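Long-range contacts in endo-1,3-beta-glucanase, family GH16 (Zobellia galactanivorans, PDB 4BPZ), which probably hydrolyses internal beta-1,3-glucosidic bonds of glucans such as the algal storage polysaccharide laminarin: residues 160-165 against 216-221; 115-120 against 135-140; 61-66 against 246-251. The protein carries 1 engineered substitution. One frame throughout, in Å; residues are numbered along the deposited sequence. Where two conformers were deposited one is given.

Interaction 1 of 3, residues 160-165 against 216-221; sequences FHWSDL and TPYNAP. With GLC (alpha-D-glucopyranose), chain C.
Tyr218 turns the edge of its ring toward the face of Trp162, a T-shaped pair whose tyrosine plane stands at 65° to the five-membered ring of the indole, with the centroids of the two rings 5.5 Å apart. The pair joins two pieces of the beta-jelly-roll of this GH16 domain: the end of strand 155-163 and the loop that leads into strand 222-230. The touching atom of Tyr218 is CE2, which lies over one indole face, offset toward the rim, 4.0 Å from Trp162 CG. Trp162 CG sits between its own backbone N and carbonyl carbon (chi1 76°), which places the root of the indole beside the Pro217 ring. The two side chains cross at about a right angle, with Trp162 CD1 3.6 Å from Pro217 CD. Just past the strand, Asp164 would help set the rotation of the indole: Trp162 NE1 donates to Asp164 OD1 over 2.9 Å, close to the ring plane. The loop is shaped by an ST turn, in which Thr216 OG1 accepts from Tyr218 N at 2.9 Å. At the far end of the tyrosine, OH lies in plane at the edge of the Phe160 ring, 3.7 Å from Phe160 CB, and is hydrogen-bonded to the backbone O of Ser142, the engineered residue of strand 142-144. His161, between Phe160 and Trp162, sends its CB away from the loop and serves the glycan pocket instead: O2 of the alpha-glucose stands 3.3 Å above the centre of the His161 ring.

Interaction 2 of 3, residues 115-120 against 135-140; sequences WTLGAN and AEWPAC. With GLC (alpha-D-glucopyranose), chain C; BGC (beta-D-glucopyranose), chain B; BGC (beta-D-glucopyranose), chain D.
Leu117 CD2 meets Trp137 CD1 at 3.7 Å, the two side chains crossing at about a right angle. From CB, which has O4 of the chain B glucose nearby, Trp137 CG leaves anti to the backbone N (chi1 -175°) and faces C5 of that glucose. NE1 and CE2 lie against the same C5. CD2 and then CE3 face O4, CE3 coming within 3.3 Å of it. Farther out, CZ3 faces C3 of that glucose at 3.6 Å, the tip CH2 lies against the same C3, and on the other corner CZ2 reaches O2 of the alpha-glucose at 3.7 Å. C5 and C3 over one indole face suit CH-pi contacts, the usual aromatic platform of a glycan cleft, here in the GH16 beta-jelly-roll; Trp115 adds a second, with C5 of the alpha-glucose over its centre. The opposite face of Trp137 is covered by CB of Pro138, which follows a cis peptide bond. At the pyrrole end of the indole, Leu117 CD2 also touches Cys140 SG, and Gly118 CA gives a CA-H...O contact to Cys140 O. Ala135 N donates to Asn120 O over 2.8 Å, nearly straight at 177°, and a water links Asn120 ND2 to Ala139 O.

Interaction 3 of 3, residues 61-66 against 246-251; sequences DGTLKI and IFEIDY. With CA (calcium ion), chain E.
Gly62 and Asp250 meet through a calcium ion. The metal takes Gly62 O at 2.3 Å and grips Asp250 twice, by its backbone O and, at 2.4 Å, by OD1; a water, the backbone O of Glu18 and Glu20 OE2 fill the other places. With CG anti to the backbone N (chi1 -175°), the Asp250 carboxylate comes round to the calcium that its own backbone O binds, and it is held from its other oxygen too, OD2 forming a salt bridge with Arg101. Gly62 has a positive phi (82°), which favours glycine at this turn into the strand.

One residue on, Thr63 OG1 donates to Glu248 OE2 over 2.7 Å, using the anti lone pair of that oxygen, and accepts from Lys65 NZ at 2.9 Å. Lys65 NZ also bonds Ser60 OG; it remains 4.1 Å from Glu248 OE2, too far for a salt bridge. An alanine in place of Thr63 would probably leave Glu248 OE2 without this donor and Lys65 NZ without one of its acceptors, making both tips freer to turn.

The backbones that carry these side chains form an antiparallel strand pair of the GH16 beta-jelly-roll. Leu64 with Ile249 and Ile66 with Phe247 are hydrogen-bonded pairs, and Lys65 with Glu248, between them, is a non-hydrogen-bonded pair. On the sheet face opposite Lys65 and Glu248, Leu64 and Ile249 lie side by side and point the same way, with Leu64 CD2 4.0 Å from Ile249 CD1. Ile249 CD1 also covers one face of the Phe247 ring toward its rim, and Leu226 of strand 222-230 packs against Ile66 and Ile249.

Interactions 1 and 2, centres about 8 Å apart, both border the glycan and touch, with probable hydrogen bonds from Ala119 N to Pro221 O and from Ser163 N to Pro138 O. The 216-221 loop leads into strand 222-230, which pairs with strand 110-118 of interaction 2; strand 142-144 lies between strands 110-118 and 155-163. Interaction 3 lies across the chain's centre, about 29 Å and 26 Å from them between centres. Contacts 1 and 3 are largely buried, 2 partly. Interactions 1 and 2 each set a strand end against a loop, 1 through a T-shaped aromatic pair and a proline, 2 through Leu117, one backbone bond and a water, leaving the indole face to sugar; 3 pairs two strands by backbone bonds, beside a metal.

Interaction 1 of 3, residues 160-165 against 216-221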
loop_
_atom_site.group_PDB
_atom_site.type_symbol
_atom_site.label_atom_id
_atom_site.label_comp_id
_atom_site.label_asym_id
_atom_site.label_seq_id
_atom_site.Cartn_x
_atom_site.Cartn_y
_atom_site.Cartn_z
ATOM N N PHE A 160 6.451 -10.171 2.159
ATOM C CA PHE A 160 5.584 -10.957 1.315
ATOM C C PHE A 160 4.655 -11.787 2.152
ATOM O O PHE A 160 5.106 -12.355 3.170
ATOM C CB PHE A 160 6.472 -11.874 0.405
ATOM C CG PHE A 160 7.378 -11.132 -0.509
ATOM C CD1 PHE A 160 8.623 -10.641 -0.129
ATOM C CD2 PHE A 160 6.940 -10.852 -1.849
ATOM C CE1 PHE A 160 9.418 -9.916 -1.013
ATOM C CE2 PHE A 160 7.742 -10.162 -2.703
ATOM C CZ PHE A 160 8.979 -9.673 -2.316
ATOM N N HIS A 161 3.430 -11.894 1.720
ATOM C CA HIS A 161 2.407 -12.711 2.424
ATOM C C HIS A 161 1.686 -13.540 1.400
ATOM O O HIS A 161 1.134 -12.961 0.424
ATOM C CB HIS A 161 1.394 -11.846 3.159
ATOM C CG HIS A 161 1.950 -10.884 4.155
ATOM N ND1 HIS A 161 2.551 -9.668 3.873
ATOM C CD2 HIS A 161 2.122 -11.068 5.493
ATOM C CE1 HIS A 161 2.963 -9.112 5.029
ATOM N NE2 HIS A 161 2.694 -9.940 5.986
ATOM N N TRP A 162 1.651 -14.865 1.566
ATOM C CA TRP A 162 1.007 -15.697 0.576
ATOM C C TRP A 162 0.765 -17.048 1.140
ATOM O O TRP A 162 1.287 -17.420 2.210
ATOM C CB TRP A 162 1.800 -15.814 -0.708
ATOM C CG TRP A 162 2.978 -16.713 -0.672
ATOM C CD1 TRP A 162 3.016 -18.024 -1.218
ATOM C CD2 TRP A 162 4.301 -16.465 -0.122
ATOM N NE1 TRP A 162 4.267 -18.512 -1.082
ATOM C CE2 TRP A 162 5.115 -17.622 -0.461
ATOM C CE3 TRP A 162 4.868 -15.408 0.558
ATOM C CZ2 TRP A 162 6.423 -17.778 -0.011
ATOM C CZ3 TRP A 162 6.188 -15.507 0.994
ATOM C CH2 TRP A 162 6.947 -16.743 0.745
ATOM N N SER A 163 -0.100 -17.820 0.524
ATOM C CA SER A 163 -0.122 -19.270 0.744
ATOM C C SER A 163 0.228 -19.946 -0.559
ATOM O O SER A 163 -0.089 -19.429 -1.637
ATOM C CB SER A 163 -1.431 -19.785 1.334
ATOM O OG SER A 163 -2.553 -19.397 0.593
ATOM N N ASP A 164 0.997 -21.021 -0.467
ATOM C CA ASP A 164 1.376 -21.800 -1.636
ATOM C C ASP A 164 0.117 -22.288 -2.371
ATOM O O ASP A 164 -0.887 -22.604 -1.718
ATOM C CB ASP A 164 2.307 -22.920 -1.230
ATOM C CG ASP A 164 3.759 -22.558 -1.523
ATOM O OD1 ASP A 164 4.292 -21.351 -1.552
ATOM O OD2 ASP A 164 4.340 -23.572 -1.771
ATOM N N LEU A 165 0.124 -22.362 -3.674
ATOM C CA LEU A 165 -1.077 -22.803 -4.403
ATOM C C LEU A 165 -1.458 -24.207 -4.078
ATOM O O LEU A 165 -2.616 -24.577 -4.169
ATOM C CB LEU A 165 -0.842 -22.677 -5.921
ATOM C CG LEU A 165 -1.444 -21.393 -6.496
ATOM C CD1 LEU A 165 -0.696 -20.467 -5.618
ATOM C CD2 LEU A 165 -1.185 -21.104 -7.953
ATOM N N THR A 216 3.499 -20.116 -6.260
ATOM C CA THR A 216 3.169 -18.878 -5.517
ATOM C C THR A 216 2.035 -18.133 -6.278
ATOM O O THR A 216 1.916 -18.331 -7.443
ATOM C CB THR A 216 4.345 -17.767 -5.644
ATOM O OG1 THR A 216 4.339 -17.098 -6.940
ATOM C CG2 THR A 216 5.617 -18.199 -5.330
ATOM N N PRO A 217 1.296 -17.243 -5.643
ATOM C CA PRO A 217 0.314 -16.405 -6.352
ATOM C C PRO A 217 0.911 -15.169 -7.012
ATOM O O PRO A 217 0.114 -14.122 -7.313
ATOM C CB PRO A 217 -0.691 -16.069 -5.250
ATOM C CG PRO A 217 0.151 -16.134 -3.985
ATOM C CD PRO A 217 1.188 -17.177 -4.167
ATOM N N TYR A 218 2.129 -15.227 -7.450
ATOM C CA TYR A 218 2.848 -14.081 -8.002
ATOM C C TYR A 218 3.093 -14.238 -9.496
ATOM O O TYR A 218 4.074 -13.788 -10.046
ATOM C CB TYR A 218 4.159 -13.828 -7.272
ATOM C CG TYR A 218 3.970 -13.596 -5.767
ATOM C CD1 TYR A 218 3.282 -12.492 -5.320
ATOM C CD2 TYR A 218 4.475 -14.458 -4.822
ATOM C CE1 TYR A 218 3.136 -12.236 -3.962
ATOM C CE2 TYR A 218 4.324 -14.217 -3.485
ATOM C CZ TYR A 218 3.677 -13.129 -3.025
ATOM O OH TYR A 218 3.589 -12.850 -1.674
ATOM N N ASN A 219 2.131 -14.905 -10.197
ATOM C CA ASN A 219 2.209 -15.090 -11.675
ATOM C C ASN A 219 0.903 -14.735 -12.323
ATOM O O ASN A 219 0.629 -15.146 -13.471
ATOM C CB ASN A 219 2.659 -16.521 -12.030
ATOM C CG ASN A 219 4.054 -16.761 -11.452
ATOM O OD1 ASN A 219 5.077 -16.261 -11.919
ATOM N ND2 ASN A 219 4.021 -17.487 -10.344
ATOM N N ALA A 220 0.074 -13.959 -11.638
ATOM C CA ALA A 220 -1.216 -13.534 -12.100
ATOM C C ALA A 220 -1.362 -12.049 -11.686
ATOM O O ALA A 220 -0.567 -11.549 -10.889
ATOM C CB ALA A 220 -2.308 -14.389 -11.500
ATOM N N PRO A 221 -2.407 -11.360 -12.107
ATOM C CA PRO A 221 -2.389 -9.884 -11.920
ATOM C C PRO A 221 -2.483 -9.479 -10.488
ATOM O O PRO A 221 -3.235 -10.097 -9.710
ATOM C CB PRO A 221 -3.622 -9.404 -12.702
ATOM C CG PRO A 221 -3.710 -10.439 -13.885
ATOM C CD PRO A 221 -3.454 -11.766 -13.100
HETATM C C1 GLC C . 0.704 -6.257 4.729
HETATM C C2 GLC C . -0.329 -6.947 5.681
HETATM C C3 GLC C . -1.678 -6.248 5.454
HETATM C C4 GLC C . -1.559 -4.802 5.662
HETATM C C5 GLC C . -0.640 -4.333 4.560
HETATM C C6 GLC C . -0.382 -2.843 4.567
HETATM O O1 GLC C . 0.586 -6.673 3.385
HETATM O O2 GLC C . -0.344 -8.312 5.349
HETATM O O3 GLC C . -2.676 -6.822 6.400
HETATM O O4 GLC C . -2.856 -4.180 5.578
HETATM O O5 GLC C . 0.646 -4.962 4.761
HETATM O O6 GLC C . 0.214 -2.410 5.784
#

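Interaction 2 of 3, residues 115-120 against 135-140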
loop_
_atom_site.group_PDB
_atom_site.type_symbol
_atom_site.label_atom_id
_atom_site.label_comp_id
_atom_site.label_asym_id
_atom_site.label_seq_id
_atom_site.Cartn_x
_atom_site.Cartn_y
_atom_site.Cartn_z
ATOM N N TRP A 115 1.723 -1.269 -1.389
ATOM C CA TRP A 115 1.724 -2.739 -1.399
ATOM C C TRP A 115 0.785 -3.208 -2.486
ATOM O O TRP A 115 0.176 -2.409 -3.182
ATOM C CB TRP A 115 1.358 -3.269 -0.006
ATOM C CG TRP A 115 0.028 -2.825 0.538
ATOM C CD1 TRP A 115 -0.387 -1.574 0.891
ATOM C CD2 TRP A 115 -1.047 -3.695 0.940
ATOM N NE1 TRP A 115 -1.619 -1.593 1.476
ATOM C CE2 TRP A 115 -2.032 -2.886 1.513
ATOM C CE3 TRP A 115 -1.253 -5.096 0.892
ATOM C CZ2 TRP A 115 -3.214 -3.410 2.115
ATOM C CZ3 TRP A 115 -2.392 -5.622 1.453
ATOM C CH2 TRP A 115 -3.382 -4.813 2.064
ATOM N N THR A 116 0.735 -4.504 -2.671
ATOM C CA THR A 116 -0.108 -5.119 -3.719
ATOM C C THR A 116 -0.951 -6.231 -3.110
ATOM O O THR A 116 -0.591 -6.849 -2.127
ATOM C CB THR A 116 0.726 -5.708 -4.878
ATOM O OG1 THR A 116 1.273 -6.980 -4.497
ATOM C CG2 THR A 116 1.810 -4.772 -5.400
ATOM N N LEU A 117 -2.051 -6.475 -3.810
ATOM C CA LEU A 117 -2.856 -7.671 -3.600
ATOM C C LEU A 117 -3.060 -8.323 -4.965
ATOM O O LEU A 117 -3.273 -7.629 -5.979
ATOM C CB LEU A 117 -4.218 -7.360 -2.992
ATOM C CG LEU A 117 -4.274 -7.086 -1.491
ATOM C CD1 LEU A 117 -5.555 -6.477 -1.043
ATOM C CD2 LEU A 117 -3.924 -8.380 -0.760
ATOM N N GLY A 118 -3.134 -9.655 -4.970
ATOM C CA GLY A 118 -3.622 -10.318 -6.146
ATOM C C GLY A 118 -4.992 -9.821 -6.522
ATOM O O GLY A 118 -5.863 -9.618 -5.673
ATOM N N ALA A 119 -5.175 -9.637 -7.859
ATOM C CA ALA A 119 -6.454 -9.120 -8.337
ATOM C C ALA A 119 -7.601 -10.114 -8.154
ATOM O O ALA A 119 -8.768 -9.678 -8.316
ATOM C CB ALA A 119 -6.385 -8.641 -9.781
ATOM N N ASN A 120 -7.307 -11.380 -7.830
ATOM C CA ASN A 120 -8.343 -12.350 -7.418
ATOM C C ASN A 120 -8.602 -12.282 -5.961
ATOM O O ASN A 120 -9.350 -13.169 -5.442
ATOM C CB ASN A 120 -7.881 -13.788 -7.811
ATOM C CG ASN A 120 -6.582 -14.224 -7.215
ATOM O OD1 ASN A 120 -5.897 -13.456 -6.470
ATOM N ND2 ASN A 120 -6.237 -15.480 -7.405
ATOM N N ALA A 135 -9.958 -15.678 -4.342
ATOM C CA ALA A 135 -8.892 -16.305 -3.555
ATOM C C ALA A 135 -8.651 -15.437 -2.330
ATOM O O ALA A 135 -7.867 -14.488 -2.354
ATOM C CB ALA A 135 -7.598 -16.426 -4.366
ATOM N N GLU A 136 -9.299 -15.753 -1.233
ATOM C CA GLU A 136 -9.237 -14.933 -0.056
ATOM C C GLU A 136 -7.794 -14.834 0.422
ATOM O O GLU A 136 -7.070 -15.837 0.503
ATOM C CB GLU A 136 -10.109 -15.626 1.025
ATOM C CG GLU A 136 -10.047 -14.868 2.329
ATOM C CD GLU A 136 -11.152 -15.287 3.280
ATOM O OE1 GLU A 136 -12.325 -14.840 3.153
ATOM O OE2 GLU A 136 -10.841 -16.105 4.154
ATOM N N TRP A 137 -7.359 -13.619 0.798
ATOM C CA TRP A 137 -6.031 -13.429 1.354
ATOM C C TRP A 137 -5.774 -14.453 2.467
ATOM O O TRP A 137 -6.680 -14.642 3.263
ATOM C CB TRP A 137 -5.949 -11.986 1.971
ATOM C CG TRP A 137 -4.586 -11.660 2.466
ATOM C CD1 TRP A 137 -3.610 -10.961 1.834
ATOM C CD2 TRP A 137 -4.070 -11.983 3.778
ATOM N NE1 TRP A 137 -2.511 -10.842 2.600
ATOM C CE2 TRP A 137 -2.758 -11.447 3.819
ATOM C CE3 TRP A 137 -4.595 -12.644 4.902
ATOM C CZ2 TRP A 137 -1.937 -11.600 4.963
ATOM C CZ3 TRP A 137 -3.786 -12.798 6.022
ATOM C CH2 TRP A 137 -2.490 -12.287 6.051
ATOM N N PRO A 138 -4.620 -15.116 2.506
ATOM C CA PRO A 138 -3.380 -14.756 1.774
ATOM C C PRO A 138 -3.249 -15.515 0.419
ATOM O O PRO A 138 -2.198 -15.422 -0.224
ATOM C CB PRO A 138 -2.291 -15.235 2.719
ATOM C CG PRO A 138 -2.864 -16.475 3.413
ATOM C CD PRO A 138 -4.340 -16.064 3.639
ATOM N N ALA A 139 -4.315 -16.250 0.014
ATOM C CA ALA A 139 -4.163 -17.071 -1.227
ATOM C C ALA A 139 -4.013 -16.260 -2.514
ATOM O O ALA A 139 -3.416 -16.723 -3.454
ATOM C CB ALA A 139 -5.409 -18.039 -1.362
ATOM N N CYS A 140 -4.486 -14.995 -2.457
ATOM C CA CYS A 140 -4.322 -14.108 -3.608
ATOM C C CYS A 140 -2.897 -13.568 -3.698
ATOM O O CYS A 140 -2.508 -13.067 -4.758
ATOM C CB CYS A 140 -5.260 -12.927 -3.477
ATOM S SG CYS A 140 -5.163 -11.991 -1.905
HETATM C C1 GLC C . 0.704 -6.257 4.729
HETATM C C2 GLC C . -0.329 -6.947 5.681
HETATM C C3 GLC C . -1.678 -6.248 5.454
HETATM C C4 GLC C . -1.559 -4.802 5.662
HETATM C C5 GLC C . -0.640 -4.333 4.560
HETATM C C6 GLC C . -0.382 -2.843 4.567
HETATM O O1 GLC C . 0.586 -6.673 3.385
HETATM O O2 GLC C . -0.344 -8.312 5.349
HETATM O O3 GLC C . -2.676 -6.822 6.400
HETATM O O4 GLC C . -2.856 -4.180 5.578
HETATM O O5 GLC C . 0.646 -4.962 4.761
HETATM O O6 GLC C . 0.214 -2.410 5.784
HETATM C C2 BGC B . -4.246 -8.458 7.146
HETATM C C3 BGC B . -5.158 -9.552 6.684
HETATM C C4 BGC B . -6.035 -9.059 5.472
HETATM C C5 BGC B . -5.117 -8.498 4.358
HETATM C C6 BGC B . -5.861 -7.836 3.216
HETATM C C1 BGC B . -3.444 -7.927 5.928
HETATM O O2 BGC B . -3.390 -8.975 8.126
HETATM O O3 BGC B . -6.028 -9.852 7.773
HETATM O O4 BGC B . -6.752 -10.109 4.832
HETATM O O5 BGC B . -4.325 -7.432 4.951
HETATM O O6 BGC B . -6.601 -6.697 3.596
HETATM C C2 BGC D . -8.851 -11.146 4.331
HETATM C C3 BGC D . -10.175 -11.502 4.939
HETATM C C4 BGC D . -9.990 -12.418 6.161
HETATM C C5 BGC D . -8.976 -11.740 7.110
HETATM C C6 BGC D . -8.773 -12.588 8.348
HETATM C C1 BGC D . -7.982 -10.492 5.379
HETATM O O2 BGC D . -9.055 -10.276 3.224
HETATM O O3 BGC D . -10.948 -12.232 4.030
HETATM O O4 BGC D . -11.232 -12.554 6.815
HETATM O O5 BGC D . -7.755 -11.431 6.418
HETATM O O6 BGC D . -7.930 -11.841 9.236
HETATM O O HOH W 1 -4.143 -17.259 -6.170
#

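Interaction 3 of 3, residues 61-66 against 246-251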
loop_
_atom_site.group_PDB
_atom_site.type_symbol
_atom_site.label_atom_id
_atom_site.label_comp_id
_atom_site.label_asym_id
_atom_site.label_seq_id
_atom_site.Cartn_x
_atom_site.Cartn_y
_atom_site.Cartn_z
ATOM N N ASP A 61 0.049 20.837 -6.069
ATOM C CA ASP A 61 1.460 21.169 -6.081
ATOM C C ASP A 61 2.392 20.007 -6.581
ATOM O O ASP A 61 3.514 19.863 -6.027
ATOM C CB ASP A 61 1.840 21.712 -4.662
ATOM C CG ASP A 61 3.221 22.353 -4.546
ATOM O OD1 ASP A 61 3.690 22.997 -5.527
ATOM O OD2 ASP A 61 3.773 22.327 -3.374
ATOM N N GLY A 62 1.900 19.175 -7.476
ATOM C CA GLY A 62 2.645 18.068 -8.049
ATOM C C GLY A 62 2.716 16.791 -7.245
ATOM O O GLY A 62 3.358 15.832 -7.684
ATOM N N THR A 63 1.967 16.659 -6.128
ATOM C CA THR A 63 2.021 15.474 -5.344
ATOM C C THR A 63 0.641 15.091 -4.814
ATOM O O THR A 63 -0.261 15.949 -4.559
ATOM C CB THR A 63 2.970 15.587 -4.117
ATOM O OG1 THR A 63 2.470 16.547 -3.207
ATOM C CG2 THR A 63 4.335 15.993 -4.431
ATOM N N LEU A 64 0.446 13.780 -4.632
ATOM C CA LEU A 64 -0.692 13.245 -3.891
ATOM C C LEU A 64 -0.378 13.298 -2.422
ATOM O O LEU A 64 0.726 12.950 -1.992
ATOM C CB LEU A 64 -0.866 11.737 -4.327
ATOM C CG LEU A 64 -1.812 10.932 -3.436
ATOM C CD1 LEU A 64 -3.257 11.383 -3.585
ATOM C CD2 LEU A 64 -1.676 9.477 -3.812
ATOM N N LYS A 65 -1.369 13.696 -1.615
ATOM C CA LYS A 65 -1.278 13.523 -0.189
ATOM C C LYS A 65 -2.376 12.616 0.271
ATOM O O LYS A 65 -3.562 12.771 -0.131
ATOM C CB LYS A 65 -1.500 14.875 0.553
ATOM C CG LYS A 65 -0.353 15.835 0.409
ATOM C CD LYS A 65 -0.320 16.587 -0.925
ATOM C CE LYS A 65 0.522 17.830 -0.838
ATOM N NZ LYS A 65 0.624 18.463 -2.164
ATOM N N ILE A 66 -2.016 11.626 1.113
ATOM C CA ILE A 66 -2.980 10.899 1.928
ATOM C C ILE A 66 -2.775 11.437 3.350
ATOM O O ILE A 66 -1.629 11.607 3.794
ATOM C CB ILE A 66 -2.744 9.355 1.880
ATOM C CG1 ILE A 66 -3.004 8.923 0.427
ATOM C CG2 ILE A 66 -3.645 8.665 2.871
ATOM C CD1 ILE A 66 -2.547 7.444 0.170
ATOM N N ILE A 246 0.629 13.363 7.071
ATOM C CA ILE A 246 0.584 13.152 5.639
ATOM C C ILE A 246 1.608 12.157 5.144
ATOM O O ILE A 246 2.732 12.133 5.567
ATOM C CB ILE A 246 0.727 14.520 4.895
ATOM C CG1 ILE A 246 -0.593 15.302 4.962
ATOM C CG2 ILE A 246 1.194 14.375 3.446
ATOM C CD1 ILE A 246 -0.482 16.794 4.551
ATOM N N PHE A 247 1.178 11.380 4.144
ATOM C CA PHE A 247 2.015 10.521 3.272
ATOM C C PHE A 247 1.979 11.170 1.896
ATOM O O PHE A 247 0.884 11.302 1.337
ATOM C CB PHE A 247 1.327 9.164 3.273
ATOM C CG PHE A 247 1.970 8.029 2.506
ATOM C CD1 PHE A 247 3.245 8.078 1.978
ATOM C CD2 PHE A 247 1.221 6.863 2.322
ATOM C CE1 PHE A 247 3.754 6.992 1.271
ATOM C CE2 PHE A 247 1.727 5.796 1.637
ATOM C CZ PHE A 247 2.994 5.856 1.147
ATOM N N GLU A 248 3.088 11.686 1.431
ATOM C CA GLU A 248 3.141 12.494 0.236
ATOM C C GLU A 248 3.840 11.716 -0.867
ATOM O O GLU A 248 4.981 11.281 -0.724
ATOM C CB GLU A 248 3.905 13.783 0.519
ATOM C CG GLU A 248 3.849 14.698 -0.660
ATOM C CD GLU A 248 4.541 16.031 -0.478
ATOM O OE1 GLU A 248 5.366 16.149 0.435
ATOM O OE2 GLU A 248 4.276 16.946 -1.266
ATOM N N ILE A 249 3.139 11.559 -1.988
ATOM C CA ILE A 249 3.624 10.729 -3.105
ATOM C C ILE A 249 3.786 11.604 -4.338
ATOM O O ILE A 249 2.838 12.196 -4.863
ATOM C CB ILE A 249 2.606 9.556 -3.336
ATOM C CG1 ILE A 249 2.649 8.663 -2.115
ATOM C CG2 ILE A 249 2.990 8.831 -4.604
ATOM C CD1 ILE A 249 1.533 7.751 -2.071
ATOM N N ASP A 250 5.011 11.724 -4.814
ATOM C CA ASP A 250 5.316 12.523 -6.020
ATOM C C ASP A 250 4.822 11.841 -7.283
ATOM O O ASP A 250 4.272 12.472 -8.188
ATOM C CB ASP A 250 6.833 12.769 -6.034
ATOM C CG ASP A 250 7.255 13.677 -7.163
ATOM O OD1 ASP A 250 6.450 14.496 -7.659
ATOM O OD2 ASP A 250 8.447 13.556 -7.550
ATOM N N TYR A 251 5.003 10.517 -7.387
ATOM C CA TYR A 251 4.546 9.831 -8.559
ATOM C C TYR A 251 4.460 8.303 -8.236
ATOM O O TYR A 251 5.131 7.818 -7.336
ATOM C CB TYR A 251 5.493 9.990 -9.789
ATOM C CG TYR A 251 6.926 9.638 -9.621
ATOM C CD1 TYR A 251 7.360 8.311 -9.538
ATOM C CD2 TYR A 251 7.911 10.653 -9.561
ATOM C CE1 TYR A 251 8.700 7.972 -9.474
ATOM C CE2 TYR A 251 9.248 10.332 -9.473
ATOM C CZ TYR A 251 9.665 9.014 -9.446
ATOM O OH TYR A 251 10.982 8.740 -9.311
HETATM CA CA CA E . 4.615 14.663 -9.154
HETATM O O HOH W 2 6.074 13.803 -10.846
#